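Local coordinates for protein immunoreactive 84kD antigen PG93 (Porphyromonas gingivalis, PDB 5M11) that serves as an essential surface component of the type IX secretion system, which exports proteins from this oral bacterium, and binds zinc and calcium ions, at residues H514-I528 / V561-P573. Numbering follows the deposited sequence.
Sequences HLYVEQFVNRLGAAI and VLSSTSTPIAVRP. With ZN (zinc ion), chain G.
Pro-568 crosses the ring of Phe-520 at about a right angle, its CG lying 3.8 Å from Phe-520 CE1, while its own carbonyl O sits at the ring edge, near the plane. Val-517 CG2 covers one face of the same ring. From the strand, Leu-515 reaches end-on to the proline ring, CD2 to Pro-568 CD at 3.8 Å; with CG swung opposite the backbone N (chi1 -176°), its branch extends toward the proline, and its CB touches Leu-562 CD2. One backbone hydrogen bond ties the segments, Ala-570 N to Val-521 O at 2.8 Å, nearly straight at 175°, in a single bridge pairing Val-521 with Ile-569. Strand 513-517 is an outer strand of one four-stranded antiparallel sheet and 570-575 belongs to the next sheet along the chain, consistent with successive blades of a beta-propeller joined through the linking loop. Ile-528 places CD1 3.7 Å from Ala-570 CB and slides past the aliphatic part of Arg-572, whose guanidinium forms a salt bridge with Asp-586. The type I turn from Asn-522 to Gly-525 carries Arg-523 CD to within 3.7 Å of Ile-569 CG2, and Asn-522 OD1 accepts a hydrogen bond from Ala-526 N. On the side of the strand turned away from 561-573, His-514 NE2 binds zinc at 2.1 Å; Asp-463 also ligates the metal, and Tyr-461 stacks on the imidazole.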
loop_
_atom_site.group_PDB
_atom_site.type_symbol
_atom_site.label_atom_id
_atom_site.label_comp_id
_atom_site.label_asym_id
_atom_site.label_seq_id
_atom_site.Cartn_x
_atom_site.Cartn_y
_atom_site.Cartn_z
ATOM N N HIS A 514 6.173 -29.287 26.071
ATOM C CA HIS A 514 5.363 -28.700 24.990
ATOM C C HIS A 514 3.887 -28.882 25.246
ATOM O O HIS A 514 3.456 -29.858 25.868
ATOM C CB HIS A 514 5.731 -29.264 23.593
ATOM C CG HIS A 514 5.052 -30.554 23.219
ATOM N ND1 HIS A 514 5.591 -31.781 23.563
ATOM C CD2 HIS A 514 3.900 -30.757 22.530
ATOM C CE1 HIS A 514 4.749 -32.683 23.084
ATOM N NE2 HIS A 514 3.714 -32.112 22.457
ATOM N N LEU A 515 3.108 -27.963 24.717
ATOM C CA LEU A 515 1.669 -28.037 24.821
ATOM C C LEU A 515 1.052 -27.537 23.555
ATOM O O LEU A 515 1.174 -26.352 23.216
ATOM C CB LEU A 515 1.120 -27.261 26.044
ATOM C CG LEU A 515 -0.400 -27.371 26.288
ATOM C CD1 LEU A 515 -0.765 -28.728 26.887
ATOM C CD2 LEU A 515 -0.897 -26.235 27.141
ATOM N N TYR A 516 0.381 -28.447 22.857
ATOM C CA TYR A 516 -0.374 -28.107 21.664
ATOM C C TYR A 516 -1.846 -27.762 22.094
ATOM O O TYR A 516 -2.574 -28.615 22.644
ATOM C CB TYR A 516 -0.292 -29.228 20.608
ATOM C CG TYR A 516 -1.174 -29.000 19.398
ATOM C CD1 TYR A 516 -1.157 -27.783 18.713
ATOM C CD2 TYR A 516 -2.008 -30.005 18.920
ATOM C CE1 TYR A 516 -1.976 -27.564 17.610
ATOM C CE2 TYR A 516 -2.817 -29.802 17.805
ATOM C CZ TYR A 516 -2.801 -28.579 17.158
ATOM O OH TYR A 516 -3.597 -28.376 16.067
ATOM N N VAL A 517 -2.232 -26.478 21.893
ATOM C CA VAL A 517 -3.551 -25.953 22.240
ATOM C C VAL A 517 -4.303 -25.623 20.918
ATOM O O VAL A 517 -4.218 -24.516 20.380
ATOM C CB VAL A 517 -3.513 -24.796 23.297
ATOM C CG1 VAL A 517 -2.521 -23.713 22.939
ATOM C CG2 VAL A 517 -4.887 -24.209 23.582
ATOM N N GLU A 518 -5.010 -26.660 20.394
ATOM C CA GLU A 518 -5.845 -26.664 19.193
ATOM C C GLU A 518 -6.947 -25.607 19.317
ATOM O O GLU A 518 -7.276 -24.950 18.327
ATOM C CB GLU A 518 -6.442 -28.064 18.984
ATOM C CG GLU A 518 -7.135 -28.264 17.645
ATOM C CD GLU A 518 -8.301 -29.241 17.633
ATOM O OE1 GLU A 518 -9.099 -29.194 16.669
ATOM O OE2 GLU A 518 -8.419 -30.054 18.579
ATOM N N GLN A 519 -7.496 -25.436 20.540
ATOM C CA GLN A 519 -8.518 -24.436 20.869
ATOM C C GLN A 519 -8.373 -23.979 22.324
ATOM O O GLN A 519 -8.219 -24.805 23.237
ATOM C CB GLN A 519 -9.946 -24.960 20.597
ATOM C CG GLN A 519 -11.062 -23.905 20.708
ATOM C CD GLN A 519 -11.148 -22.905 19.568
ATOM O OE1 GLN A 519 -11.676 -21.802 19.735
ATOM N NE2 GLN A 519 -10.671 -23.258 18.374
ATOM N N PHE A 520 -8.413 -22.649 22.517
ATOM C CA PHE A 520 -8.329 -21.973 23.815
ATOM C C PHE A 520 -9.704 -21.931 24.496
ATOM O O PHE A 520 -10.729 -22.099 23.833
ATOM C CB PHE A 520 -7.778 -20.536 23.653
ATOM C CG PHE A 520 -6.277 -20.432 23.512
ATOM C CD1 PHE A 520 -5.469 -20.253 24.627
ATOM C CD2 PHE A 520 -5.673 -20.494 22.264
ATOM C CE1 PHE A 520 -4.083 -20.150 24.493
ATOM C CE2 PHE A 520 -4.289 -20.388 22.132
ATOM C CZ PHE A 520 -3.506 -20.206 23.245
ATOM N N VAL A 521 -9.709 -21.692 25.817
ATOM C CA VAL A 521 -10.914 -21.628 26.635
ATOM C C VAL A 521 -10.994 -20.322 27.430
ATOM O O VAL A 521 -9.977 -19.662 27.639
ATOM C CB VAL A 521 -11.034 -22.845 27.598
ATOM C CG1 VAL A 521 -11.289 -24.140 26.832
ATOM C CG2 VAL A 521 -9.815 -22.971 28.520
ATOM N N ASN A 522 -12.202 -19.973 27.897
ATOM C CA ASN A 522 -12.412 -18.827 28.778
ATOM C C ASN A 522 -12.349 -19.327 30.249
ATOM O O ASN A 522 -12.053 -20.509 30.485
ATOM C CB ASN A 522 -13.745 -18.137 28.462
ATOM C CG ASN A 522 -14.997 -18.896 28.855
ATOM O OD1 ASN A 522 -15.051 -20.133 28.847
ATOM N ND2 ASN A 522 -16.051 -18.164 29.188
ATOM N N ARG A 523 -12.648 -18.439 31.229
ATOM C CA ARG A 523 -12.648 -18.755 32.667
ATOM C C ARG A 523 -13.630 -19.861 32.993
ATOM O O ARG A 523 -13.380 -20.638 33.912
ATOM C CB ARG A 523 -12.986 -17.510 33.526
ATOM C CG ARG A 523 -11.975 -16.346 33.440
ATOM C CD ARG A 523 -10.686 -16.530 34.253
ATOM N NE ARG A 523 -10.883 -16.400 35.703
ATOM C CZ ARG A 523 -9.895 -16.284 36.587
ATOM N NH1 ARG A 523 -8.631 -16.267 36.184
ATOM N NH2 ARG A 523 -10.165 -16.175 37.880
ATOM N N LEU A 524 -14.731 -19.946 32.228
ATOM C CA LEU A 524 -15.792 -20.931 32.446
ATOM C C LEU A 524 -15.565 -22.256 31.718
ATOM O O LEU A 524 -16.426 -23.136 31.781
ATOM C CB LEU A 524 -17.146 -20.341 32.054
ATOM C CG LEU A 524 -17.493 -19.040 32.746
ATOM C CD1 LEU A 524 -18.642 -18.367 32.060
ATOM C CD2 LEU A 524 -17.720 -19.246 34.250
ATOM N N GLY A 525 -14.412 -22.396 31.076
ATOM C CA GLY A 525 -14.006 -23.621 30.396
ATOM C C GLY A 525 -14.648 -23.926 29.057
ATOM O O GLY A 525 -14.678 -25.086 28.632
ATOM N N ALA A 526 -15.151 -22.896 28.384
ATOM C CA ALA A 526 -15.741 -23.040 27.065
ATOM C C ALA A 526 -14.740 -22.611 26.009
ATOM O O ALA A 526 -13.854 -21.804 26.303
ATOM C CB ALA A 526 -17.000 -22.194 26.967
ATOM N N ALA A 527 -14.897 -23.109 24.774
ATOM C CA ALA A 527 -14.045 -22.729 23.649
ATOM C C ALA A 527 -14.235 -21.243 23.294
ATOM O O ALA A 527 -15.360 -20.728 23.377
ATOM C CB ALA A 527 -14.370 -23.595 22.443
ATOM N N ILE A 528 -13.141 -20.552 22.912
ATOM C CA ILE A 528 -13.215 -19.144 22.493
ATOM C C ILE A 528 -14.055 -19.075 21.193
ATOM O O ILE A 528 -15.008 -18.288 21.111
ATOM C CB ILE A 528 -11.814 -18.473 22.358
ATOM C CG1 ILE A 528 -11.080 -18.398 23.721
ATOM C CG2 ILE A 528 -11.907 -17.090 21.706
ATOM C CD1 ILE A 528 -11.779 -17.567 24.879
ATOM N N VAL A 561 2.377 -21.330 31.217
ATOM C CA VAL A 561 1.457 -22.227 30.510
ATOM C C VAL A 561 1.996 -23.640 30.457
ATOM O O VAL A 561 1.228 -24.554 30.748
ATOM C CB VAL A 561 0.990 -21.757 29.105
ATOM C CG1 VAL A 561 0.103 -20.516 29.198
ATOM C CG2 VAL A 561 2.159 -21.533 28.143
ATOM N N LEU A 562 3.306 -23.827 30.159
ATOM C CA LEU A 562 3.914 -25.169 30.079
ATOM C C LEU A 562 3.982 -25.876 31.449
ATOM O O LEU A 562 4.013 -27.108 31.492
ATOM C CB LEU A 562 5.321 -25.141 29.457
ATOM C CG LEU A 562 5.453 -24.867 27.966
ATOM C CD1 LEU A 562 6.902 -24.971 27.544
ATOM C CD2 LEU A 562 4.590 -25.797 27.126
ATOM N N SER A 563 4.007 -25.088 32.543
ATOM C CA SER A 563 4.095 -25.549 33.920
ATOM C C SER A 563 2.725 -25.729 34.581
ATOM O O SER A 563 2.645 -26.450 35.572
ATOM C CB SER A 563 4.920 -24.562 34.736
ATOM O OG SER A 563 5.392 -25.176 35.925
ATOM N N SER A 564 1.658 -25.095 34.047
ATOM C CA SER A 564 0.306 -25.158 34.617
ATOM C C SER A 564 -0.376 -26.510 34.420
ATOM O O SER A 564 -0.121 -27.211 33.434
ATOM C CB SER A 564 -0.591 -24.052 34.062
ATOM O OG SER A 564 -0.842 -24.173 32.671
ATOM N N THR A 565 -1.271 -26.847 35.379
ATOM C CA THR A 565 -2.073 -28.073 35.432
ATOM C C THR A 565 -3.497 -27.870 34.832
ATOM O O THR A 565 -4.440 -28.530 35.291
ATOM C CB THR A 565 -2.161 -28.586 36.878
ATOM O OG1 THR A 565 -2.034 -27.492 37.779
ATOM C CG2 THR A 565 -1.113 -29.632 37.193
ATOM N N SER A 566 -3.642 -26.997 33.788
ATOM C CA SER A 566 -4.930 -26.729 33.123
ATOM C C SER A 566 -4.743 -26.156 31.687
ATOM O O SER A 566 -3.634 -25.748 31.335
ATOM C CB SER A 566 -5.769 -25.772 33.970
ATOM O OG SER A 566 -7.088 -25.650 33.466
ATOM N N THR A 567 -5.819 -26.149 30.852
ATOM C CA THR A 567 -5.751 -25.593 29.483
ATOM C C THR A 567 -5.721 -24.067 29.613
ATOM O O THR A 567 -6.560 -23.527 30.333
ATOM C CB THR A 567 -6.911 -26.095 28.581
ATOM O OG1 THR A 567 -6.964 -27.526 28.616
ATOM C CG2 THR A 567 -6.798 -25.603 27.121
ATOM N N PRO A 568 -4.762 -23.359 28.972
ATOM C CA PRO A 568 -4.675 -21.898 29.155
ATOM C C PRO A 568 -5.985 -21.155 28.933
ATOM O O PRO A 568 -6.735 -21.453 27.997
ATOM C CB PRO A 568 -3.615 -21.452 28.134
ATOM C CG PRO A 568 -3.336 -22.659 27.271
ATOM C CD PRO A 568 -3.661 -23.850 28.122
ATOM N N ILE A 569 -6.256 -20.202 29.843
ATOM C CA ILE A 569 -7.428 -19.340 29.824
ATOM C C ILE A 569 -7.093 -18.055 29.042
ATOM O O ILE A 569 -6.107 -17.361 29.335
ATOM C CB ILE A 569 -7.957 -19.042 31.253
ATOM C CG1 ILE A 569 -8.305 -20.346 32.007
ATOM C CG2 ILE A 569 -9.157 -18.080 31.214
ATOM C CD1 ILE A 569 -8.050 -20.323 33.510
ATOM N N ALA A 570 -7.936 -17.784 28.017
ATOM C CA ALA A 570 -7.949 -16.615 27.134
ATOM C C ALA A 570 -9.043 -15.682 27.580
ATOM O O ALA A 570 -10.152 -16.131 27.874
ATOM C CB ALA A 570 -8.185 -17.041 25.696
ATOM N N VAL A 571 -8.721 -14.392 27.677
ATOM C CA VAL A 571 -9.668 -13.355 28.097
ATOM C C VAL A 571 -10.076 -12.522 26.880
ATOM O O VAL A 571 -9.216 -11.872 26.260
ATOM C CB VAL A 571 -9.095 -12.451 29.230
ATOM C CG1 VAL A 571 -10.076 -11.342 29.608
ATOM C CG2 VAL A 571 -8.686 -13.262 30.458
ATOM N N ARG A 572 -11.384 -12.544 26.540
ATOM C CA ARG A 572 -11.937 -11.718 25.459
ATOM C C ARG A 572 -12.302 -10.372 26.085
ATOM O O ARG A 572 -13.097 -10.343 27.033
ATOM C CB ARG A 572 -13.129 -12.375 24.750
ATOM C CG ARG A 572 -12.741 -13.536 23.857
ATOM C CD ARG A 572 -13.932 -14.047 23.078
ATOM N NE ARG A 572 -14.135 -13.276 21.852
ATOM C CZ ARG A 572 -14.981 -13.615 20.885
ATOM N NH1 ARG A 572 -15.715 -14.717 20.989
ATOM N NH2 ARG A 572 -15.094 -12.859 19.802
ATOM N N PRO A 573 -11.635 -9.269 25.661
ATOM C CA PRO A 573 -11.882 -7.967 26.297
ATOM C C PRO A 573 -13.337 -7.536 26.191
ATOM O O PRO A 573 -13.989 -7.787 25.176
ATOM C CB PRO A 573 -10.955 -7.015 25.531
ATOM C CG PRO A 573 -9.933 -7.874 24.922
ATOM C CD PRO A 573 -10.636 -9.144 24.583
HETATM ZN ZN ZN G . 1.712 -32.579 21.928
#